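Local coordinates for sulfur carrier protein ThiS adenylyltransferase (Escherichia coli, PDB 1ZUD), which catalyses the ATP-dependent adenylation of the C-terminal glycine carboxyl group of the sulfur carrier protein ThiS, a step in thiamine biosynthesis, at residues L36-P42 and R70-F74; D61-N67 and D78-K83; N67-Q71 and V189-V194; L146-S150 and Q201-A205. All coordinates share one frame; numbering follows the deposited sequence. Where two conformers were deposited one is given.

Contact 1: residues L36-P42 and R70-F74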
# COMPACT_ATOMS: atom_id res chain seq x y z
N LEU C 36 15.59 9.25 -1.26
CA LEU C 36 15.80 7.83 -0.96
C LEU C 36 15.48 7.53 0.51
O LEU C 36 16.30 6.96 1.27
CB LEU C 36 17.25 7.43 -1.29
CG LEU C 36 17.56 7.53 -2.80
CD1 LEU C 36 19.08 7.28 -3.11
CD2 LEU C 36 16.65 6.52 -3.52
N GLY C 37 14.26 7.91 0.89
CA GLY C 37 13.78 7.75 2.25
C GLY C 37 12.70 6.71 2.40
O GLY C 37 12.77 5.65 1.79
N GLY C 38 11.69 6.99 3.22
CA GLY C 38 10.63 6.01 3.40
C GLY C 38 9.85 5.73 2.10
O GLY C 38 9.33 4.62 1.85
N LEU C 39 9.72 6.74 1.26
CA LEU C 39 8.96 6.53 0.02
C LEU C 39 9.89 5.93 -1.04
O LEU C 39 9.54 5.02 -1.81
CB LEU C 39 8.46 7.89 -0.55
CG LEU C 39 7.44 8.64 0.28
CD1 LEU C 39 7.22 10.08 -0.30
CD2 LEU C 39 6.10 7.81 0.21
N GLY C 40 11.05 6.54 -1.12
CA GLY C 40 11.97 6.16 -2.16
C GLY C 40 12.61 4.80 -2.06
O GLY C 40 12.84 4.18 -3.11
N THR C 41 12.93 4.35 -0.85
CA THR C 41 13.60 3.04 -0.79
C THR C 41 12.69 1.89 -1.29
O THR C 41 13.14 1.09 -2.09
CB THR C 41 14.17 2.74 0.62
OG1 THR C 41 13.13 2.85 1.59
CG2 THR C 41 15.27 3.73 0.95
N PRO C 42 11.40 1.79 -0.86
CA PRO C 42 10.64 0.65 -1.44
C PRO C 42 10.38 0.88 -2.93
O PRO C 42 10.38 -0.09 -3.71
CB PRO C 42 9.33 0.61 -0.68
CG PRO C 42 9.25 1.96 -0.05
CD PRO C 42 10.61 2.51 0.15
N ARG C 70 12.12 2.74 8.76
CA ARG C 70 11.24 2.81 7.57
C ARG C 70 11.96 2.75 6.25
O ARG C 70 11.33 2.60 5.21
CB ARG C 70 10.37 4.10 7.62
CG ARG C 70 11.15 5.40 7.57
CD ARG C 70 10.36 6.60 8.10
NE ARG C 70 11.24 7.78 8.19
CZ ARG C 70 12.22 7.88 9.08
NH1 ARG C 70 12.43 6.89 9.96
NH2 ARG C 70 13.05 8.92 9.04
N GLN C 71 13.28 2.91 6.25
CA GLN C 71 14.03 2.91 4.99
C GLN C 71 14.69 1.55 4.87
O GLN C 71 15.89 1.39 5.18
CB GLN C 71 15.04 4.05 5.05
CG GLN C 71 14.25 5.42 5.18
CD GLN C 71 15.11 6.63 5.37
OE1 GLN C 71 16.29 6.64 5.05
NE2 GLN C 71 14.49 7.71 5.85
N ILE C 72 13.88 0.60 4.39
CA ILE C 72 14.15 -0.84 4.26
C ILE C 72 15.25 -1.34 3.37
O ILE C 72 15.55 -2.54 3.35
CB ILE C 72 12.87 -1.60 3.85
CG1 ILE C 72 12.47 -1.22 2.42
CG2 ILE C 72 11.74 -1.31 4.84
CD1 ILE C 72 11.18 -1.83 1.95
N LEU C 73 15.86 -0.44 2.61
CA LEU C 73 16.95 -0.81 1.73
C LEU C 73 18.28 -0.79 2.50
O LEU C 73 19.22 -1.44 2.08
CB LEU C 73 17.01 0.20 0.59
CG LEU C 73 17.97 0.05 -0.58
CD1 LEU C 73 17.66 -1.36 -1.19
CD2 LEU C 73 17.75 1.21 -1.68
N PHE C 74 18.33 -0.07 3.62
CA PHE C 74 19.56 0.12 4.39
C PHE C 74 19.75 -0.81 5.61
O PHE C 74 18.82 -1.44 6.03
CB PHE C 74 19.61 1.58 4.86
CG PHE C 74 19.30 2.57 3.77
CD1 PHE C 74 18.41 3.59 3.97
CD2 PHE C 74 19.96 2.46 2.53
CE1 PHE C 74 18.16 4.52 2.93
CE2 PHE C 74 19.72 3.37 1.51
CZ PHE C 74 18.82 4.41 1.72
O HOH W 1 9.35 2.57 3.58

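Contact 2: residues D61-N67 and D78-K83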
# COMPACT_ATOMS: atom_id res chain seq x y z
N ASP C 61 21.40 12.80 1.65
CA ASP C 61 21.64 12.40 3.04
C ASP C 61 22.59 11.21 3.22
O ASP C 61 22.91 10.57 2.26
CB ASP C 61 20.33 12.02 3.71
CG ASP C 61 19.42 13.23 3.95
OD1 ASP C 61 18.24 13.18 3.54
OD2 ASP C 61 19.90 14.22 4.56
N ASP C 62 23.01 10.96 4.46
CA ASP C 62 23.83 9.80 4.83
C ASP C 62 22.88 8.92 5.69
O ASP C 62 21.94 9.42 6.29
CB ASP C 62 25.05 10.22 5.69
CG ASP C 62 26.17 10.93 4.86
OD1 ASP C 62 26.30 10.69 3.64
OD2 ASP C 62 26.92 11.74 5.44
N VAL C 63 23.12 7.62 5.75
CA VAL C 63 22.25 6.79 6.56
C VAL C 63 22.40 7.09 8.06
O VAL C 63 23.51 7.26 8.57
CB VAL C 63 22.53 5.30 6.28
CG1 VAL C 63 21.61 4.43 7.14
CG2 VAL C 63 22.34 5.02 4.71
N HIS C 64 21.27 7.15 8.78
CA HIS C 64 21.31 7.41 10.23
C HIS C 64 20.57 6.26 10.85
O HIS C 64 19.68 5.70 10.21
CB HIS C 64 20.61 8.73 10.56
CG HIS C 64 21.20 9.92 9.85
ND1 HIS C 64 22.52 10.29 10.01
CD2 HIS C 64 20.68 10.77 8.94
CE1 HIS C 64 22.79 11.31 9.22
NE2 HIS C 64 21.68 11.62 8.56
N LEU C 65 20.85 5.95 12.12
CA LEU C 65 20.21 4.82 12.77
C LEU C 65 18.68 4.95 12.79
O LEU C 65 17.98 3.97 12.60
CB LEU C 65 20.74 4.68 14.23
CG LEU C 65 19.97 3.75 15.15
CD1 LEU C 65 20.03 2.28 14.58
CD2 LEU C 65 20.58 3.85 16.56
N SER C 66 18.18 6.16 13.04
CA SER C 66 16.73 6.36 13.10
C SER C 66 16.01 6.17 11.74
O SER C 66 14.78 6.09 11.69
CB SER C 66 16.42 7.75 13.66
OG SER C 66 16.76 8.71 12.70
N ASN C 67 16.76 6.09 10.66
CA ASN C 67 16.21 5.82 9.32
C ASN C 67 15.69 4.40 9.15
O ASN C 67 14.74 4.15 8.41
CB ASN C 67 17.31 5.92 8.25
CG ASN C 67 17.86 7.33 8.06
OD1 ASN C 67 18.85 7.49 7.37
ND2 ASN C 67 17.22 8.34 8.67
N ASP C 78 25.31 0.20 7.17
CA ASP C 78 25.44 1.34 6.29
C ASP C 78 25.41 2.67 7.00
O ASP C 78 25.49 3.69 6.35
CB ASP C 78 24.30 1.35 5.27
CG ASP C 78 24.28 0.10 4.42
OD1 ASP C 78 25.35 -0.29 3.92
OD2 ASP C 78 23.20 -0.51 4.27
N ILE C 79 25.26 2.68 8.32
CA ILE C 79 25.17 3.96 9.01
C ILE C 79 26.37 4.88 8.71
O ILE C 79 27.51 4.43 8.67
CB ILE C 79 24.94 3.74 10.52
CG1 ILE C 79 23.51 3.21 10.71
CG2 ILE C 79 25.30 4.99 11.34
CD1 ILE C 79 23.27 2.48 12.06
N ASP C 80 26.08 6.16 8.45
CA ASP C 80 27.06 7.18 8.12
C ASP C 80 27.53 7.19 6.67
O ASP C 80 28.26 8.08 6.26
CB ASP C 80 28.29 7.15 9.06
CG ASP C 80 27.94 7.51 10.50
OD1 ASP C 80 26.97 8.27 10.73
OD2 ASP C 80 28.66 7.04 11.41
N ARG C 81 27.08 6.25 5.86
CA ARG C 81 27.47 6.24 4.46
C ARG C 81 26.44 7.00 3.59
O ARG C 81 25.26 7.10 3.97
CB ARG C 81 27.64 4.79 4.03
CG ARG C 81 28.70 4.00 4.89
CD ARG C 81 28.80 2.53 4.33
NE ARG C 81 29.11 2.53 2.88
CZ ARG C 81 28.70 1.59 2.01
NH1 ARG C 81 27.98 0.56 2.42
NH2 ARG C 81 28.98 1.70 0.71
N PRO C 82 26.86 7.55 2.42
CA PRO C 82 25.96 8.32 1.52
C PRO C 82 24.78 7.46 1.01
O PRO C 82 25.01 6.39 0.48
CB PRO C 82 26.87 8.74 0.36
CG PRO C 82 28.33 8.56 0.95
CD PRO C 82 28.22 7.38 1.84
N LYS C 83 23.54 7.97 1.13
CA LYS C 83 22.38 7.19 0.73
C LYS C 83 22.32 6.74 -0.71
O LYS C 83 21.93 5.60 -0.99
CB LYS C 83 21.07 7.90 1.09
CG LYS C 83 20.65 7.67 2.53
CD LYS C 83 19.28 8.29 2.82
CE LYS C 83 19.10 8.35 4.31
NZ LYS C 83 17.83 9.03 4.73
O HOH W 2 16.84 10.70 2.86
O HOH W 3 24.65 9.13 10.35

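Contact 3: residues N67-Q71 and V189-V194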
# COMPACT_ATOMS: atom_id res chain seq x y z
N ASN C 67 16.76 6.09 10.66
CA ASN C 67 16.21 5.82 9.32
C ASN C 67 15.69 4.40 9.15
O ASN C 67 14.74 4.15 8.41
CB ASN C 67 17.31 5.92 8.25
CG ASN C 67 17.86 7.33 8.06
OD1 ASN C 67 18.85 7.49 7.37
ND2 ASN C 67 17.22 8.34 8.67
N LEU C 68 16.35 3.45 9.82
CA LEU C 68 16.08 2.06 9.62
C LEU C 68 14.66 1.63 9.91
O LEU C 68 14.20 0.66 9.33
CB LEU C 68 17.10 1.20 10.41
CG LEU C 68 18.59 1.57 10.08
CD1 LEU C 68 19.62 0.53 10.74
CD2 LEU C 68 18.82 1.56 8.54
N GLN C 69 13.95 2.35 10.76
CA GLN C 69 12.57 1.98 11.07
C GLN C 69 11.69 2.04 9.81
O GLN C 69 10.60 1.45 9.79
CB GLN C 69 12.06 2.93 12.16
CG GLN C 69 10.60 2.88 12.47
CD GLN C 69 9.89 4.11 11.83
OE1 GLN C 69 10.53 4.89 11.12
NE2 GLN C 69 8.61 4.27 12.08
N ARG C 70 12.12 2.74 8.76
CA ARG C 70 11.24 2.81 7.57
C ARG C 70 11.96 2.75 6.25
O ARG C 70 11.33 2.60 5.21
CB ARG C 70 10.37 4.10 7.62
CG ARG C 70 11.15 5.40 7.57
CD ARG C 70 10.36 6.60 8.10
NE ARG C 70 11.24 7.78 8.19
CZ ARG C 70 12.22 7.88 9.08
NH1 ARG C 70 12.43 6.89 9.96
NH2 ARG C 70 13.05 8.92 9.04
N GLN C 71 13.28 2.91 6.25
CA GLN C 71 14.03 2.91 4.99
C GLN C 71 14.69 1.55 4.87
O GLN C 71 15.89 1.39 5.18
CB GLN C 71 15.04 4.05 5.05
CG GLN C 71 14.25 5.42 5.18
CD GLN C 71 15.11 6.63 5.37
OE1 GLN C 71 16.29 6.64 5.05
NE2 GLN C 71 14.49 7.71 5.85
N VAL C 189 6.10 9.03 11.96
CA VAL C 189 5.49 8.30 10.88
C VAL C 189 5.67 6.80 11.10
O VAL C 189 6.69 6.31 11.66
CB VAL C 189 6.08 8.76 9.54
CG1 VAL C 189 7.54 8.35 9.45
CG2 VAL C 189 5.21 8.22 8.37
N VAL C 190 4.63 6.09 10.71
CA VAL C 190 4.57 4.63 10.79
C VAL C 190 5.24 4.08 9.53
O VAL C 190 4.93 4.50 8.39
CB VAL C 190 3.09 4.18 10.89
CG1 VAL C 190 3.00 2.67 10.99
CG2 VAL C 190 2.45 4.84 12.14
N GLY C 191 6.19 3.17 9.75
CA GLY C 191 6.95 2.59 8.68
C GLY C 191 6.16 2.11 7.49
O GLY C 191 6.36 2.57 6.37
N PRO C 192 5.23 1.18 7.72
CA PRO C 192 4.42 0.64 6.62
C PRO C 192 3.48 1.66 5.99
O PRO C 192 3.01 1.42 4.91
CB PRO C 192 3.63 -0.50 7.28
CG PRO C 192 4.38 -0.84 8.55
CD PRO C 192 5.03 0.44 8.99
N VAL C 193 3.18 2.76 6.64
CA VAL C 193 2.31 3.73 5.93
C VAL C 193 3.13 4.44 4.83
O VAL C 193 2.70 4.54 3.67
CB VAL C 193 1.72 4.78 6.90
CG1 VAL C 193 0.94 5.85 6.09
CG2 VAL C 193 0.78 4.08 7.92
N VAL C 194 4.31 4.95 5.16
CA VAL C 194 5.10 5.62 4.14
C VAL C 194 5.53 4.54 3.12
O VAL C 194 5.65 4.80 1.91
CB VAL C 194 6.33 6.42 4.73
CG1 VAL C 194 7.34 5.49 5.44
CG2 VAL C 194 7.06 7.10 3.60
O HOH W 4 6.98 1.55 11.80

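Contact 4: residues L146-S150 and Q201-A205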
# COMPACT_ATOMS: atom_id res chain seq x y z
N LEU C 146 4.89 12.86 -13.73
CA LEU C 146 5.36 12.96 -12.36
C LEU C 146 4.44 12.15 -11.41
O LEU C 146 3.20 12.30 -11.40
CB LEU C 146 5.44 14.46 -11.92
CG LEU C 146 5.70 14.77 -10.43
CD1 LEU C 146 7.07 14.23 -10.02
CD2 LEU C 146 5.66 16.26 -10.16
N ILE C 147 5.04 11.24 -10.63
CA ILE C 147 4.25 10.45 -9.68
C ILE C 147 4.72 10.92 -8.33
O ILE C 147 5.87 10.72 -7.95
CB ILE C 147 4.49 8.92 -9.89
CG1 ILE C 147 4.04 8.53 -11.30
CG2 ILE C 147 3.71 8.11 -8.84
CD1 ILE C 147 4.47 7.12 -11.79
N THR C 148 3.81 11.52 -7.58
CA THR C 148 4.22 12.07 -6.31
C THR C 148 3.46 11.51 -5.14
O THR C 148 2.28 11.25 -5.25
CB THR C 148 4.06 13.67 -6.32
OG1 THR C 148 4.43 14.21 -5.04
CG2 THR C 148 2.58 14.08 -6.60
N ALA C 149 4.13 11.37 -4.01
CA ALA C 149 3.44 10.85 -2.82
C ALA C 149 4.05 11.43 -1.56
O ALA C 149 5.13 11.97 -1.60
CB ALA C 149 3.53 9.30 -2.79
N SER C 150 3.33 11.34 -0.44
CA SER C 150 3.81 11.86 0.82
C SER C 150 3.14 11.03 1.93
O SER C 150 2.14 10.29 1.70
CB SER C 150 3.43 13.35 0.97
OG SER C 150 2.02 13.48 0.86
N GLN C 201 3.71 4.19 -5.59
CA GLN C 201 4.40 4.98 -6.60
C GLN C 201 5.07 4.03 -7.61
O GLN C 201 5.00 4.26 -8.80
CB GLN C 201 5.49 5.84 -5.97
CG GLN C 201 4.93 7.01 -5.22
CD GLN C 201 6.04 7.88 -4.70
OE1 GLN C 201 6.59 7.57 -3.64
NE2 GLN C 201 6.39 8.94 -5.43
N ALA C 202 5.76 2.97 -7.14
CA ALA C 202 6.36 2.01 -8.10
C ALA C 202 5.30 1.39 -9.03
O ALA C 202 5.51 1.21 -10.24
CB ALA C 202 7.13 0.83 -7.27
N LEU C 203 4.19 0.96 -8.44
CA LEU C 203 3.10 0.38 -9.18
C LEU C 203 2.66 1.36 -10.32
O LEU C 203 2.47 0.95 -11.46
CB LEU C 203 1.87 0.17 -8.28
CG LEU C 203 0.97 -1.09 -8.52
CD1 LEU C 203 -0.44 -0.79 -7.98
CD2 LEU C 203 0.93 -1.64 -9.94
N GLU C 204 2.45 2.62 -9.98
CA GLU C 204 1.99 3.60 -11.00
C GLU C 204 3.06 3.73 -12.11
O GLU C 204 2.76 3.86 -13.29
CB GLU C 204 1.72 4.96 -10.30
CG GLU C 204 0.47 4.90 -9.36
CD GLU C 204 -0.77 4.35 -10.07
OE1 GLU C 204 -1.59 3.62 -9.45
OE2 GLU C 204 -0.91 4.64 -11.28
N ALA C 205 4.32 3.64 -11.72
CA ALA C 205 5.40 3.76 -12.70
C ALA C 205 5.44 2.61 -13.68
O ALA C 205 5.64 2.80 -14.89
CB ALA C 205 6.78 3.88 -12.00

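Contact 1: residues L36-P42 and R70-F74
This is a buried van der Waals contact, without a direct hydrogen bond across it, between the glycine-rich turn that leads into helix 40-50 and the loop Arg70-Phe74 laid over that turn. Thr41 is the residue most covered. Its CB lies 3.8 Å from CB of Leu73, and its two branches divide the rest: OG1 packs against CA of Gln71, while the methyl CG2 comes obliquely to the Phe74 ring, 3.6 Å from CE1. With chi1 at 55°, OG1 falls between the backbone N and the carbonyl carbon, a rotation from which it donates back to Gly37 O at 2.8 Å. The same oxygen accepts Thr41 N, and the two donors reach it from opposite faces of the carbonyl plane, which fixes both the turn and the threonine. Gln71 runs extended over the glycines, its CG 3.4 Å from C of Gly37; here the chain passes backbone with no side chain to climb over. Its amide oxygen goes on to Lys83. Phe74 turns its ring edge to the carbonyl oxygen of Leu36, with CE1 3.5 Å from that O. At the other end of the contact a water donates to both Gly38 O and Arg70 O, bridging the two backbones, and Ile72, in one of its two conformers, touches Pro42 beside Tyr46 of the second subunit. Gly38 and Arg70 are ATP-binding residues, and the strand-turn-helix with Gly37 and Gly40 is consistent with the GxGxxG nucleotide-binding turn of a Rossmann-type fold.

Contact 2: residues D61-N67 and D78-K83
Val63 overlaps the turn Asp78-Arg81, its CB 3.4 Å from Asp78 O and its CG1 4.2 Å from CG1 of Ile79. Chi1 near 180° sends CG1 to the Ile79 side and leaves CG2 beside the stem of Lys83, 3.8 Å from its CG. Further along, the side chains of Ile79 and Leu65 cross obliquely, CD1 of the isoleucine 4.0 Å from CB of the leucine. Three backbone bonds join the segments: Val63 N gives to Arg81 O, Asp80 N to Val63 O, and Lys83 N to Asp61 O, the last almost straight at 171°. Asp62 and Pro82 form a single beta bridge between them. Lys83 then extends along the first segment, its CE 3.9 Å from CB of Asp61, until NZ meets Asn67 coming from the opposite direction. Its bond to Asn67 OD1 is weak, at 3.2 Å; Gln71 OE1 is its stronger partner, and a water links NZ to Asp61 OD1. Asn67 OD1 also takes His64 N at 2.8 Å, from above the carbonyl plane. A leucine in place of Asn67 would probably leave His64 N without its acceptor and take one weak partner from Lys83 NZ. Lys83 is an ATP-binding residue, and the oxygens around it are likely to steady its ammonium group. A type II turn, Asp78-Arg81, and a single beta bridge thus fold the loop between strand 54-58 and helix 83-94, with Pro82 at the helix N-cap, and bring Lys83 to the ATP site of this ThiF-family enzyme.

Contact 3: residues N67-Q71 and V189-V194
The contact belongs to the ATP site at the dimer interface, where the loop carrying the nucleotide-binding Arg70 meets the N-terminal end of helix 191-210. Gln69 supplies the one hydrogen bond across it: NE2 donates to Val189 O at 2.8 Å, with the oxygen in the amide plane of the glutamine and the N-H in the carbonyl plane of the valine. The side chain bends at chi2, -103°, which turns its amide toward the backbone before helix 191-210. A water accepts from Gly191 N and, weakly, from NE2, while Gln12 of the second subunit accepts another bond from NE2. The amide oxygen turns to Arg70: OE1 receives its NH1 at 3.0 Å, nearly along the C=O axis, and NH1 also gives to Ser66 O. The aliphatic part of Arg70 fills the rest of the contact. Its CB lies 3.9 Å from CA of Gly191 and 4.0 Å from CG1 of Val194, and CD is 3.6 Å from CG1 of Val189, whose side chain it crosses at about a right angle. Gly191 has no side chain, and a CB there would clash with Gln69 O. A leucine at Gln69 would probably leave Val189 O without this donor and deprive the Arg70 guanidinium of one of the two acceptors of NH1. One amide thus joins both sides and the second subunit, probably steadying the guanidinium of Arg70.

Contact 4: residues L146-S150 and Q201-A205
Gln201 reaches from helix 191-210 to strand 146-152 of the central sheet, a helix-on-sheet layer of the Rossmann-like ThiF fold. At its root, CB lies beside CG2 of Ile147. The next atom, CG, is wedged between two strand side chains, 3.6 Å from CB of Ala149 and 4.0 Å from CG2 of Ile147. The chain runs extended beyond CG (chi2 -176°), which carries the amide across to the strand backbone. There CD lies 3.5 Å from the methyl of Ala149, and OE1 packs on the same methyl. NE2 donates to Ile147 O at 3.1 Å; the oxygen lies in the amide plane, but the N-H comes from above the carbonyl plane and the bond is bent, 140° at the hydrogen. NE2 also gives to Asp124 O on the neighbouring strand 121-124, so a single buried amide ties the helix to two adjacent strands. Ile147 slides past Gln201 in the opposite direction and covers the following turn of the helix. Its CD1 touches CB of Glu204 at 3.8 Å. Glu204 then bends away, its carboxylate pairing with Arg220 and Lys207, and Ser227 of the second subunit bonds to it as well. The short segments run nearly antiparallel, at 167°, with axes 8.8 Å apart, and CB of Ala205 lies 4.0 Å from CD1 of Ile147. At the far end CD1 of Ile147 rests on the helix backbone itself, 3.5 Å from the N of Ala205.

Overall arrangement
From the N terminus, the glycine turn 36-42 comes first, and contact 1 closes a loop back to it at 70-74, enclosing strand 54-58. Contact 2 opens inside that loop at 61-67 and closes beyond it at 78-83, so the two cross; Gln71 and Lys83 join them. Contact 3 starts on the same loop, sharing Asn67 with contact 2 and Arg70 and Gln71 with contact 1, and spans more than a hundred residues to the start of helix 191-210. Contact 4 crosses contact 3, binding a later part of that helix to strand 146-152. Leu39 touches contacts 3 and 4, linking the nucleotide-site loops to the central sheet.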